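PDB 5D79: berberine bridge enzyme-like protein from Arabidopsis thaliana, which is a secreted flavin-dependent oxidoreductase that carries covalently bound FAD and takes part in adaptation to salt stress. Local coordinates for residues C96-G101 with V208-R213; A198-I203 with P418-N423; Y224-R229 with K501-R506; R268-W273 with A379-I384; W385-A390 with D452-F457. All blocks are in the same frame, centred on the assembly; numbering follows the deposited sequence.

Interaction 1 (C96-G101 with V208-R213); sequences CAQLHG and VDASGR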
# COMPACT_ATOMS: atom_id res chain seq x y z
N CYS A 96 13.11 -21.11 15.51
CA CYS A 96 13.15 -22.44 14.91
C CYS A 96 13.52 -22.43 13.43
O CYS A 96 14.23 -23.33 12.97
CB CYS A 96 11.81 -23.15 15.06
SG CYS A 96 11.41 -23.68 16.74
N ALA A 97 13.02 -21.45 12.69
CA ALA A 97 13.30 -21.33 11.26
C ALA A 97 14.80 -21.24 11.04
O ALA A 97 15.40 -22.01 10.28
CB ALA A 97 12.59 -20.11 10.66
N GLN A 98 15.41 -20.28 11.72
CA GLN A 98 16.84 -20.06 11.63
C GLN A 98 17.64 -21.28 12.06
O GLN A 98 18.70 -21.56 11.50
CB GLN A 98 17.22 -18.84 12.46
CG GLN A 98 16.49 -17.60 12.02
CD GLN A 98 17.06 -16.34 12.63
OE1 GLN A 98 18.18 -15.93 12.33
NE2 GLN A 98 16.28 -15.70 13.50
N LEU A 99 17.12 -22.02 13.03
CA LEU A 99 17.81 -23.20 13.55
C LEU A 99 17.80 -24.35 12.55
O LEU A 99 18.70 -25.18 12.54
CB LEU A 99 17.18 -23.65 14.88
CG LEU A 99 17.93 -24.70 15.69
CD1 LEU A 99 19.07 -24.07 16.49
CD2 LEU A 99 16.98 -25.46 16.60
N HIS A 100 16.79 -24.40 11.69
CA HIS A 100 16.65 -25.53 10.78
C HIS A 100 16.72 -25.11 9.32
O HIS A 100 16.47 -25.91 8.42
CB HIS A 100 15.35 -26.27 11.07
CG HIS A 100 15.28 -26.83 12.46
ND1 HIS A 100 15.89 -28.01 12.82
CD2 HIS A 100 14.67 -26.36 13.58
CE1 HIS A 100 15.67 -28.25 14.10
NE2 HIS A 100 14.92 -27.27 14.58
N GLY A 101 17.08 -23.85 9.08
CA GLY A 101 17.29 -23.37 7.73
C GLY A 101 16.01 -23.15 6.95
O GLY A 101 15.97 -23.29 5.73
N VAL A 208 9.62 -8.23 16.22
CA VAL A 208 10.48 -9.36 16.53
C VAL A 208 11.64 -9.38 15.54
O VAL A 208 11.43 -9.43 14.32
CB VAL A 208 9.73 -10.70 16.48
CG1 VAL A 208 10.71 -11.89 16.55
CG2 VAL A 208 8.70 -10.77 17.60
N ASP A 209 12.87 -9.30 16.06
CA ASP A 209 14.06 -9.28 15.20
C ASP A 209 14.61 -10.69 14.98
O ASP A 209 14.03 -11.68 15.46
CB ASP A 209 15.14 -8.34 15.77
CG ASP A 209 15.74 -8.84 17.07
OD1 ASP A 209 15.10 -9.65 17.76
OD2 ASP A 209 16.85 -8.41 17.42
N ALA A 210 15.71 -10.79 14.24
CA ALA A 210 16.27 -12.08 13.85
C ALA A 210 16.66 -12.93 15.06
O ALA A 210 16.85 -14.14 14.94
CB ALA A 210 17.46 -11.88 12.92
N SER A 211 16.77 -12.30 16.23
CA SER A 211 17.04 -13.04 17.46
C SER A 211 15.79 -13.78 17.98
O SER A 211 15.88 -14.90 18.48
CB SER A 211 17.56 -12.10 18.54
OG SER A 211 18.49 -11.18 18.01
N GLY A 212 14.63 -13.14 17.84
CA GLY A 212 13.41 -13.64 18.46
C GLY A 212 13.06 -12.73 19.62
O GLY A 212 12.16 -12.99 20.41
N ARG A 213 13.81 -11.64 19.70
CA ARG A 213 13.63 -10.61 20.70
C ARG A 213 12.50 -9.64 20.30
O ARG A 213 12.49 -9.10 19.18
CB ARG A 213 14.95 -9.86 20.91
CG ARG A 213 15.01 -8.90 22.08
CD ARG A 213 16.40 -8.23 22.13
NE ARG A 213 16.46 -7.11 23.08
CZ ARG A 213 17.45 -6.23 23.14
NH1 ARG A 213 18.49 -6.32 22.32
NH2 ARG A 213 17.41 -5.24 24.03
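The two backbones come nearest at Q98 and A210, whose CA atoms are 8.3 Å apart. Helix 87-100 meets the type I beta turn D209-G212, which closes the hairpin of strands 202-208 and 214-215 in the FAD-binding PCMH-type domain. The contact is small and lies at the surface. One side chain makes it: Q98 reaches out from the helix with its chain extended beyond CG and sets its terminal amide beside A210. Q98 NE2 is modelled too near A210 O to be trusted, so the exact placing of this amide is doubtful. A firmer link comes two turns back, where Q91 NE2 bonds to G212 O; one turn back R95 NE adds a weak bond to S211 O. The turn is also braced from within by D209. Its OD2 accepts S211 OG, which comes from above the carboxylate plane, and its backbone O takes G212 N at 2.9 Å.

Interaction 2 (A198-I203 with P418-N423); sequences AADNII and PHRGGN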
# COMPACT_ATOMS: atom_id res chain seq x y z
N ALA A 198 0.71 7.15 6.57
CA ALA A 198 0.47 6.42 7.81
C ALA A 198 1.77 6.28 8.61
O ALA A 198 1.79 6.49 9.81
CB ALA A 198 -0.14 5.04 7.52
N ALA A 199 2.85 5.95 7.90
CA ALA A 199 4.17 5.78 8.51
C ALA A 199 4.67 7.07 9.15
O ALA A 199 5.47 7.05 10.09
CB ALA A 199 5.17 5.29 7.48
N ASP A 200 4.20 8.20 8.64
CA ASP A 200 4.56 9.50 9.20
C ASP A 200 3.85 9.76 10.52
O ASP A 200 4.12 10.77 11.17
CB ASP A 200 4.22 10.62 8.21
CG ASP A 200 5.02 10.52 6.93
OD1 ASP A 200 6.09 9.87 6.93
OD2 ASP A 200 4.58 11.10 5.93
N ASN A 201 2.96 8.84 10.91
CA ASN A 201 2.09 9.03 12.06
C ASN A 201 2.12 7.86 13.04
O ASN A 201 1.12 7.51 13.67
CB ASN A 201 0.67 9.29 11.59
CG ASN A 201 0.54 10.62 10.87
OD1 ASN A 201 0.28 11.64 11.49
ND2 ASN A 201 0.74 10.61 9.56
N ILE A 202 3.30 7.28 13.18
CA ILE A 202 3.51 6.16 14.08
C ILE A 202 4.58 6.53 15.10
O ILE A 202 5.66 7.01 14.75
CB ILE A 202 3.91 4.92 13.29
CG1 ILE A 202 2.70 4.44 12.47
CG2 ILE A 202 4.45 3.84 14.23
CD1 ILE A 202 3.02 3.59 11.29
N ILE A 203 4.28 6.32 16.38
CA ILE A 203 5.10 6.87 17.44
C ILE A 203 5.81 5.81 18.30
O ILE A 203 6.63 6.15 19.15
CB ILE A 203 4.26 7.78 18.34
CG1 ILE A 203 3.00 7.06 18.79
CG2 ILE A 203 3.88 9.07 17.61
CD1 ILE A 203 2.21 7.81 19.85
N PRO A 418 10.86 8.33 0.11
CA PRO A 418 11.70 9.45 -0.32
C PRO A 418 10.98 10.54 -1.13
O PRO A 418 11.55 11.61 -1.35
CB PRO A 418 12.72 8.76 -1.21
CG PRO A 418 11.90 7.73 -1.91
CD PRO A 418 10.95 7.21 -0.84
N HIS A 419 9.77 10.26 -1.58
CA HIS A 419 9.13 11.10 -2.59
C HIS A 419 8.37 12.26 -1.98
O HIS A 419 7.15 12.20 -1.82
CB HIS A 419 8.20 10.25 -3.45
CG HIS A 419 8.81 8.95 -3.85
ND1 HIS A 419 9.73 8.85 -4.88
CD2 HIS A 419 8.68 7.71 -3.35
CE1 HIS A 419 10.12 7.60 -4.99
NE2 HIS A 419 9.49 6.89 -4.08
N ARG A 420 9.09 13.32 -1.66
CA ARG A 420 8.50 14.46 -0.98
C ARG A 420 8.55 15.69 -1.90
O ARG A 420 8.08 15.62 -3.03
CB ARG A 420 9.22 14.71 0.36
CG ARG A 420 9.31 13.46 1.26
CD ARG A 420 7.95 12.91 1.72
NE ARG A 420 8.14 11.89 2.75
CZ ARG A 420 7.21 11.48 3.62
NH1 ARG A 420 5.98 11.99 3.60
NH2 ARG A 420 7.52 10.55 4.51
N GLY A 421 9.11 16.80 -1.42
CA GLY A 421 9.20 18.01 -2.21
C GLY A 421 9.78 17.78 -3.59
O GLY A 421 10.71 16.98 -3.77
N GLY A 422 9.23 18.47 -4.58
CA GLY A 422 9.65 18.29 -5.96
C GLY A 422 8.77 17.32 -6.74
O GLY A 422 8.88 17.21 -7.97
N ASN A 423 7.91 16.61 -6.03
CA ASN A 423 6.95 15.71 -6.67
C ASN A 423 5.60 16.36 -6.62
O ASN A 423 5.08 16.63 -5.55
CB ASN A 423 6.92 14.35 -5.99
CG ASN A 423 8.25 13.68 -5.99
OD1 ASN A 423 8.71 13.19 -7.02
ND2 ASN A 423 8.91 13.66 -4.83
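D200 and R420 meet in a bidentate salt bridge that spans two parts of the fold. D200 precedes strand 202-208 of the FAD-binding PCMH-type domain. R420 belongs to the loop before strand 425-434 of the seven-stranded antiparallel sheet. The two side chains approach from opposite directions, and the guanidinium grips the carboxylate end-on. R420 NH2 donates to D200 OD1 at 2.9 Å and uses the syn lone pair of that oxygen. R420 NH1 donates to D200 OD2, also at 2.9 Å and on the syn side. Both bonds are fairly straight, at 155° and 158°. The two groups are nearly coplanar, their planes 27° apart. In the next shell, L197 N donates to D200 OD2, which helps to fix the rotation of the carboxylate. T415 OG1 has weak hydrogen bonds with D200 OD1 and R420 NH2, and M410 packs on both side chains. R420 bends at chi2 as it leaves its loop for the acid. Behind it lies the type II turn R420-N423. There R420 O takes N423 N at 3.2 Å and, from above the carbonyl plane, N423 ND2 at 2.8 Å.

Interaction 3 (Y224-R229 with K501-R506); sequences YFWAIR and KNNFER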
# COMPACT_ATOMS: atom_id res chain seq x y z
N TYR A 224 16.32 1.41 13.70
CA TYR A 224 15.36 0.35 13.48
C TYR A 224 13.97 0.95 13.30
O TYR A 224 13.25 0.61 12.35
CB TYR A 224 15.41 -0.65 14.64
CG TYR A 224 15.06 -2.10 14.31
CD1 TYR A 224 14.16 -2.42 13.28
CD2 TYR A 224 15.63 -3.13 15.04
CE1 TYR A 224 13.86 -3.75 13.00
CE2 TYR A 224 15.33 -4.45 14.77
CZ TYR A 224 14.45 -4.76 13.76
OH TYR A 224 14.18 -6.09 13.53
N PHE A 225 13.59 1.84 14.23
CA PHE A 225 12.28 2.49 14.22
C PHE A 225 12.03 3.27 12.93
O PHE A 225 10.90 3.44 12.47
CB PHE A 225 12.13 3.42 15.42
CG PHE A 225 10.74 3.98 15.58
CD1 PHE A 225 9.69 3.15 15.94
CD2 PHE A 225 10.48 5.32 15.35
CE1 PHE A 225 8.40 3.65 16.07
CE2 PHE A 225 9.20 5.82 15.48
CZ PHE A 225 8.16 4.99 15.84
N TRP A 226 13.10 3.76 12.34
CA TRP A 226 13.00 4.53 11.12
C TRP A 226 12.74 3.58 9.95
O TRP A 226 11.80 3.77 9.17
CB TRP A 226 14.29 5.35 10.94
CG TRP A 226 14.45 6.10 9.66
CD1 TRP A 226 14.04 7.38 9.40
CD2 TRP A 226 15.10 5.64 8.47
NE1 TRP A 226 14.38 7.73 8.11
CE2 TRP A 226 15.03 6.67 7.52
CE3 TRP A 226 15.72 4.44 8.11
CZ2 TRP A 226 15.57 6.55 6.24
CZ3 TRP A 226 16.25 4.32 6.85
CH2 TRP A 226 16.17 5.36 5.93
N ALA A 227 13.54 2.52 9.88
CA ALA A 227 13.50 1.60 8.74
C ALA A 227 12.14 0.92 8.57
O ALA A 227 11.70 0.72 7.44
CB ALA A 227 14.59 0.55 8.89
N ILE A 228 11.49 0.58 9.67
CA ILE A 228 10.21 -0.13 9.58
C ILE A 228 9.07 0.79 9.14
O ILE A 228 8.02 0.31 8.74
CB ILE A 228 9.82 -0.80 10.94
CG1 ILE A 228 9.73 0.22 12.07
CG2 ILE A 228 10.82 -1.88 11.29
CD1 ILE A 228 9.25 -0.37 13.38
N ARG A 229 9.29 2.10 9.18
CA ARG A 229 8.24 3.05 8.82
C ARG A 229 8.36 3.55 7.38
O ARG A 229 8.39 4.77 7.15
CB ARG A 229 8.22 4.24 9.78
CG ARG A 229 7.73 3.89 11.18
CD ARG A 229 7.78 5.12 12.07
NE ARG A 229 9.16 5.53 12.34
CZ ARG A 229 9.58 6.79 12.38
NH1 ARG A 229 8.73 7.79 12.18
NH2 ARG A 229 10.85 7.05 12.63
N LYS A 501 15.30 6.09 -3.20
CA LYS A 501 16.23 7.16 -3.62
C LYS A 501 17.43 7.32 -2.68
O LYS A 501 18.18 6.37 -2.47
CB LYS A 501 15.48 8.48 -3.77
CG LYS A 501 14.39 8.41 -4.84
CD LYS A 501 14.13 9.77 -5.47
CE LYS A 501 13.49 9.61 -6.84
NZ LYS A 501 12.68 10.81 -7.20
N ASN A 502 17.63 8.51 -2.11
CA ASN A 502 18.81 8.75 -1.27
C ASN A 502 18.75 8.06 0.09
O ASN A 502 19.73 8.03 0.83
CB ASN A 502 19.02 10.25 -1.08
CG ASN A 502 19.20 10.97 -2.39
OD1 ASN A 502 19.96 10.53 -3.25
ND2 ASN A 502 18.48 12.07 -2.57
N ASN A 503 17.59 7.49 0.41
CA ASN A 503 17.40 6.77 1.66
C ASN A 503 17.90 5.34 1.61
O ASN A 503 17.93 4.66 2.64
CB ASN A 503 15.92 6.77 2.06
CG ASN A 503 15.45 8.10 2.60
OD1 ASN A 503 16.24 8.89 3.16
ND2 ASN A 503 14.15 8.36 2.48
N PHE A 504 18.27 4.87 0.42
CA PHE A 504 18.66 3.47 0.26
C PHE A 504 19.90 3.08 1.09
O PHE A 504 19.91 2.01 1.70
CB PHE A 504 18.91 3.15 -1.21
CG PHE A 504 19.41 1.74 -1.45
CD1 PHE A 504 18.55 0.65 -1.30
CD2 PHE A 504 20.73 1.51 -1.84
CE1 PHE A 504 19.00 -0.64 -1.52
CE2 PHE A 504 21.18 0.23 -2.06
CZ PHE A 504 20.32 -0.86 -1.90
N GLU A 505 20.91 3.94 1.13
CA GLU A 505 22.14 3.62 1.85
C GLU A 505 21.90 3.46 3.34
O GLU A 505 22.39 2.50 3.94
CB GLU A 505 23.21 4.68 1.60
CG GLU A 505 23.74 4.66 0.17
CD GLU A 505 24.36 3.32 -0.27
OE1 GLU A 505 24.93 2.59 0.58
OE2 GLU A 505 24.26 3.00 -1.47
N ARG A 506 21.13 4.36 3.94
CA ARG A 506 20.80 4.23 5.36
C ARG A 506 20.07 2.91 5.67
O ARG A 506 20.43 2.20 6.61
CB ARG A 506 19.95 5.40 5.86
CG ARG A 506 19.66 5.30 7.35
CD ARG A 506 18.92 6.48 7.93
NE ARG A 506 18.77 6.31 9.38
CZ ARG A 506 18.04 7.09 10.17
NH1 ARG A 506 17.38 8.12 9.67
NH2 ARG A 506 17.97 6.83 11.47
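W226 and R506 form a cation-pi stack that joins helix 222-227 of the FAD-binding PCMH-type domain to helix 504-514 of the berberine-like C-terminal region. The guanidinium lies flat over one face of the indole, with the planes 17° apart. R506 CZ sits 3.8 Å from the centroid of the W226 five-membered ring. R506 NH1 lies over the face of that ring, toward its rim, 3.4 Å from W226 NE1; both are donors, so this is stacking and not a hydrogen bond.

The aliphatic part of R506 adds a CH-pi contact. Its CD lies 3.5 Å from the centroid of the W226 six-membered ring, almost on the ring normal. One straight arginine can therefore cover both rings. CG is anti to the backbone N (chi1 -177°), and the chain stays extended to NE, running across the indole face.

Polar bonds to the surroundings hold the partners in place. R506 NH2 forms a salt bridge with D223, just before the W226 segment. W226 NE1 donates to Y413 O.

Van der Waals packing completes the contact at the indole edge. N503 O lies near the ring plane, 3.8 Å from W226 CH2. The N503 amide stands almost perpendicular to the indole, and its ND2 bonds to P416 O and E412 O. N503 OD1 is 3.9 Å from W226 CZ2.

Interaction 4 (R268-W273 with A379-I384); sequences RIIKKW and AAIQEI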
# COMPACT_ATOMS: atom_id res chain seq x y z
N ARG A 268 -8.39 19.44 -21.06
CA ARG A 268 -8.23 20.84 -20.69
C ARG A 268 -8.13 21.04 -19.17
O ARG A 268 -7.28 21.77 -18.67
CB ARG A 268 -9.41 21.63 -21.26
CG ARG A 268 -9.37 23.12 -21.05
CD ARG A 268 -10.67 23.76 -21.58
NE ARG A 268 -11.84 23.16 -20.95
CZ ARG A 268 -12.31 23.53 -19.76
NH1 ARG A 268 -11.72 24.50 -19.08
NH2 ARG A 268 -13.38 22.93 -19.26
N ILE A 269 -9.03 20.35 -18.46
CA ILE A 269 -9.16 20.42 -17.01
C ILE A 269 -8.02 19.68 -16.30
O ILE A 269 -7.52 20.12 -15.26
CB ILE A 269 -10.53 19.83 -16.59
CG1 ILE A 269 -11.66 20.76 -17.03
CG2 ILE A 269 -10.58 19.56 -15.10
CD1 ILE A 269 -13.00 20.13 -16.98
N ILE A 270 -7.60 18.56 -16.87
CA ILE A 270 -6.48 17.80 -16.33
C ILE A 270 -5.17 18.63 -16.41
O ILE A 270 -4.39 18.65 -15.46
CB ILE A 270 -6.32 16.45 -17.06
CG1 ILE A 270 -7.51 15.52 -16.72
CG2 ILE A 270 -5.00 15.80 -16.69
CD1 ILE A 270 -7.82 14.40 -17.75
N LYS A 271 -4.97 19.32 -17.53
CA LYS A 271 -3.83 20.22 -17.68
C LYS A 271 -3.77 21.26 -16.57
O LYS A 271 -2.71 21.53 -16.03
CB LYS A 271 -3.87 20.93 -19.04
CG LYS A 271 -3.46 20.07 -20.21
CD LYS A 271 -3.22 20.94 -21.44
CE LYS A 271 -2.04 21.87 -21.23
NZ LYS A 271 -2.03 23.00 -22.20
N LYS A 272 -4.92 21.85 -16.25
CA LYS A 272 -5.02 22.82 -15.17
C LYS A 272 -4.83 22.18 -13.79
O LYS A 272 -4.19 22.77 -12.91
CB LYS A 272 -6.37 23.54 -15.24
CG LYS A 272 -6.74 24.32 -13.99
CD LYS A 272 -5.79 25.49 -13.73
CE LYS A 272 -6.18 26.27 -12.48
NZ LYS A 272 -7.41 27.08 -12.68
N TRP A 273 -5.39 20.98 -13.59
CA TRP A 273 -5.21 20.24 -12.33
C TRP A 273 -3.73 20.07 -12.02
O TRP A 273 -3.31 20.17 -10.87
CB TRP A 273 -5.91 18.88 -12.40
CG TRP A 273 -5.73 17.96 -11.19
CD1 TRP A 273 -6.54 17.87 -10.09
CD2 TRP A 273 -4.69 16.98 -10.99
NE1 TRP A 273 -6.07 16.91 -9.22
CE2 TRP A 273 -4.93 16.36 -9.74
CE3 TRP A 273 -3.56 16.59 -11.73
CZ2 TRP A 273 -4.09 15.36 -9.23
CZ3 TRP A 273 -2.73 15.60 -11.21
CH2 TRP A 273 -3.00 15.00 -9.97
N ALA A 379 -0.24 16.58 -24.99
CA ALA A 379 -0.05 15.42 -25.85
C ALA A 379 0.05 14.12 -25.06
O ALA A 379 -0.48 13.09 -25.48
CB ALA A 379 1.19 15.61 -26.71
N ALA A 380 0.73 14.16 -23.92
CA ALA A 380 0.83 12.98 -23.08
C ALA A 380 -0.54 12.60 -22.53
O ALA A 380 -0.90 11.42 -22.47
CB ALA A 380 1.81 13.20 -21.96
N ILE A 381 -1.29 13.61 -22.11
CA ILE A 381 -2.61 13.38 -21.52
C ILE A 381 -3.58 12.72 -22.51
O ILE A 381 -4.33 11.81 -22.16
CB ILE A 381 -3.21 14.70 -20.97
CG1 ILE A 381 -2.31 15.26 -19.88
CG2 ILE A 381 -4.60 14.46 -20.40
CD1 ILE A 381 -2.51 16.72 -19.64
N GLN A 382 -3.54 13.18 -23.76
CA GLN A 382 -4.43 12.63 -24.78
C GLN A 382 -4.09 11.18 -25.08
O GLN A 382 -4.98 10.36 -25.28
CB GLN A 382 -4.36 13.46 -26.05
CG GLN A 382 -4.74 14.92 -25.82
CD GLN A 382 -4.67 15.74 -27.08
OE1 GLN A 382 -5.66 16.34 -27.51
NE2 GLN A 382 -3.49 15.78 -27.70
N GLU A 383 -2.81 10.85 -25.08
CA GLU A 383 -2.38 9.51 -25.43
C GLU A 383 -2.76 8.49 -24.37
O GLU A 383 -3.19 7.38 -24.70
CB GLU A 383 -0.87 9.46 -25.67
CG GLU A 383 -0.29 8.04 -25.81
CD GLU A 383 -0.79 7.28 -27.03
OE1 GLU A 383 -1.44 7.87 -27.91
OE2 GLU A 383 -0.51 6.08 -27.09
N ILE A 384 -2.60 8.85 -23.11
CA ILE A 384 -2.91 7.89 -22.06
C ILE A 384 -4.43 7.74 -21.95
O ILE A 384 -4.92 6.68 -21.58
CB ILE A 384 -2.26 8.28 -20.69
CG1 ILE A 384 -2.79 9.61 -20.16
CG2 ILE A 384 -0.73 8.34 -20.83
CD1 ILE A 384 -2.26 9.93 -18.78
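I270 and I381 run antiparallel alongside one another, so their branches lie side by side. The CA atoms of this pair are 7.8 Å apart, the nearest approach of the two backbones, and the CB of each points toward the other segment. The touching branches are the two CG2 methyls, I270 CG2 and I381 CG2, at 4.0 Å. In both residues CG2 is anti to the backbone N, while CG1 sits beside the backbone N (chi1 -69° and -62°). I381 CD1 also reaches I270 CG2 at 4.0 Å. The contact is purely apolar packing between two helices, 263-276 and 378-388, that lie on the seven-stranded antiparallel sheet. I270 rests on A300 and F302 of strand 298-306. I384, one turn on from I381, rests on I398 of strand 396-402. I381 also packs on I376 in the loop before its own helix. K271 meets I381 differently, lying across it and roughly perpendicular. Only the root of the lysine takes part: K271 CG is 3.5 Å from I381 CD1. Beyond it the chain bends at chi3 (65°), which carries the amine off from helix 378-388.

Interaction 5 (W385-A390 with D452-F457); sequences WRRLEA and DSVYEF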
# COMPACT_ATOMS: atom_id res chain seq x y z
N TRP A 385 -5.16 8.79 -22.32
CA TRP A 385 -6.61 8.69 -22.49
C TRP A 385 -6.94 7.70 -23.61
O TRP A 385 -7.80 6.83 -23.46
CB TRP A 385 -7.21 10.07 -22.82
CG TRP A 385 -8.71 10.06 -23.01
CD1 TRP A 385 -9.41 9.47 -24.02
CD2 TRP A 385 -9.67 10.69 -22.17
NE1 TRP A 385 -10.76 9.68 -23.86
CE2 TRP A 385 -10.94 10.43 -22.73
CE3 TRP A 385 -9.59 11.44 -21.00
CZ2 TRP A 385 -12.12 10.90 -22.15
CZ3 TRP A 385 -10.76 11.92 -20.44
CH2 TRP A 385 -12.00 11.65 -21.01
N ARG A 386 -6.23 7.84 -24.73
CA ARG A 386 -6.43 6.96 -25.88
C ARG A 386 -6.20 5.49 -25.51
O ARG A 386 -6.94 4.62 -25.95
CB ARG A 386 -5.50 7.36 -27.02
CG ARG A 386 -5.69 6.53 -28.26
CD ARG A 386 -4.56 6.74 -29.25
NE ARG A 386 -3.35 6.05 -28.84
CZ ARG A 386 -3.17 4.74 -28.95
NH1 ARG A 386 -4.13 3.97 -29.44
NH2 ARG A 386 -2.03 4.19 -28.56
N ARG A 387 -5.19 5.21 -24.71
CA ARG A 387 -4.86 3.83 -24.42
C ARG A 387 -5.94 3.15 -23.54
O ARG A 387 -6.09 1.94 -23.57
CB ARG A 387 -3.47 3.74 -23.78
CG ARG A 387 -2.32 3.86 -24.80
CD ARG A 387 -1.04 4.35 -24.15
NE ARG A 387 0.08 4.48 -25.08
CZ ARG A 387 1.01 3.55 -25.25
NH1 ARG A 387 1.99 3.73 -26.11
NH2 ARG A 387 0.93 2.42 -24.56
N LEU A 388 -6.70 3.94 -22.80
CA LEU A 388 -7.77 3.39 -21.98
C LEU A 388 -8.98 2.95 -22.80
O LEU A 388 -9.84 2.20 -22.33
CB LEU A 388 -8.19 4.40 -20.91
CG LEU A 388 -7.30 4.45 -19.67
CD1 LEU A 388 -7.45 5.78 -18.98
CD2 LEU A 388 -7.65 3.33 -18.71
N GLU A 389 -9.05 3.41 -24.05
CA GLU A 389 -10.09 2.95 -24.96
C GLU A 389 -9.85 1.52 -25.44
O GLU A 389 -10.71 0.92 -26.09
CB GLU A 389 -10.19 3.89 -26.16
CG GLU A 389 -10.20 5.36 -25.79
CD GLU A 389 -10.31 6.28 -27.01
OE1 GLU A 389 -10.12 5.79 -28.14
OE2 GLU A 389 -10.59 7.48 -26.83
N ALA A 390 -8.67 0.98 -25.12
CA ALA A 390 -8.29 -0.39 -25.49
C ALA A 390 -9.24 -1.41 -24.87
O ALA A 390 -9.69 -1.21 -23.74
CB ALA A 390 -6.85 -0.68 -25.08
N ASP A 452 2.49 -2.45 -19.16
CA ASP A 452 3.90 -2.22 -19.50
C ASP A 452 4.04 -1.11 -20.56
O ASP A 452 4.97 -0.30 -20.51
CB ASP A 452 4.55 -3.53 -20.00
CG ASP A 452 6.07 -3.41 -20.16
OD1 ASP A 452 6.80 -3.52 -19.14
OD2 ASP A 452 6.55 -3.23 -21.31
N SER A 453 3.10 -1.08 -21.50
CA SER A 453 3.19 -0.21 -22.67
C SER A 453 2.94 1.26 -22.33
O SER A 453 3.62 2.15 -22.85
CB SER A 453 2.22 -0.68 -23.76
OG SER A 453 2.40 0.06 -24.95
N VAL A 454 1.96 1.53 -21.47
CA VAL A 454 1.65 2.90 -21.07
C VAL A 454 2.78 3.44 -20.19
O VAL A 454 3.15 4.61 -20.29
CB VAL A 454 0.25 3.01 -20.34
CG1 VAL A 454 0.19 2.17 -19.07
CG2 VAL A 454 -0.10 4.46 -20.03
N TYR A 455 3.34 2.57 -19.36
CA TYR A 455 4.47 2.93 -18.50
C TYR A 455 5.68 3.31 -19.34
O TYR A 455 6.32 4.35 -19.09
CB TYR A 455 4.79 1.75 -17.58
CG TYR A 455 5.98 1.93 -16.64
CD1 TYR A 455 7.27 1.57 -17.03
CD2 TYR A 455 5.79 2.37 -15.34
CE1 TYR A 455 8.34 1.69 -16.16
CE2 TYR A 455 6.86 2.49 -14.46
CZ TYR A 455 8.13 2.15 -14.88
OH TYR A 455 9.18 2.26 -14.01
N GLU A 456 5.99 2.48 -20.32
CA GLU A 456 7.07 2.80 -21.25
C GLU A 456 6.80 4.14 -21.94
O GLU A 456 7.70 4.97 -22.09
CB GLU A 456 7.26 1.68 -22.29
CG GLU A 456 7.79 0.38 -21.72
CD GLU A 456 9.07 0.54 -20.93
OE1 GLU A 456 10.04 1.10 -21.48
OE2 GLU A 456 9.11 0.13 -19.75
N PHE A 457 5.55 4.37 -22.33
CA PHE A 457 5.21 5.60 -23.00
C PHE A 457 5.51 6.80 -22.10
O PHE A 457 5.97 7.84 -22.58
CB PHE A 457 3.75 5.65 -23.43
CG PHE A 457 3.33 7.03 -23.86
CD1 PHE A 457 3.77 7.56 -25.07
CD2 PHE A 457 2.55 7.82 -23.04
CE1 PHE A 457 3.43 8.84 -25.46
CE2 PHE A 457 2.20 9.11 -23.42
CZ PHE A 457 2.64 9.62 -24.64
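Helix packing against the seven-stranded antiparallel sheet brings R387 of helix 378-388 to S453, V454 and F457 of helix 441-458. The backbones are nearest at R387 and V454, whose CA atoms are 7.4 Å apart. R387 bridges the gap with a chain that is extended from CG to NE. R387 NH2 donates to S453 OG at 2.8 Å, and the bond is close to straight (161°). The hydroxyl lies near the guanidinium plane, at its edge. With chi1 at -174°, the S453 hydroxyl points away from its own backbone N and out to the arginine. F457 meets the same guanidinium over a face. There F457 CB does the touching, 3.7 Å from R387 NH1, while the phenyl ring turns off and packs on E383 and I384. V454 lines the aliphatic part of the arginine, with V454 CG2 4.2 Å from R387 CD. The charge of R387 has its main partner in its own helix: NE forms a salt bridge with E383 OE2. The guanidinium is thus held at NE by the acid and at NH2 by the serine. A further tie between the helices uses the backbone, where R387 O accepts W450 NE1.

In the fold
Interactions 3 and 4 are buried, interactions 2 and 5 partly so, and interaction 1 lies at the surface. Interactions 4 and 5 share helix 378-388, which meets helix 263-276 through isoleucines in one and helix 441-458 through an arginine in the other. The two contacts adjoin along that helix, with centres 14 Å apart. Interactions 2 and 3 also touch, with centres 12 Å apart, and both tie the FAD-binding part to later parts of the chain, one by a salt bridge and one by a cation-pi stack. Interaction 1 stays within the FAD-binding domain, about 52 Å from interaction 4 between centres. It meets interaction 3 where D209 packs on Y224.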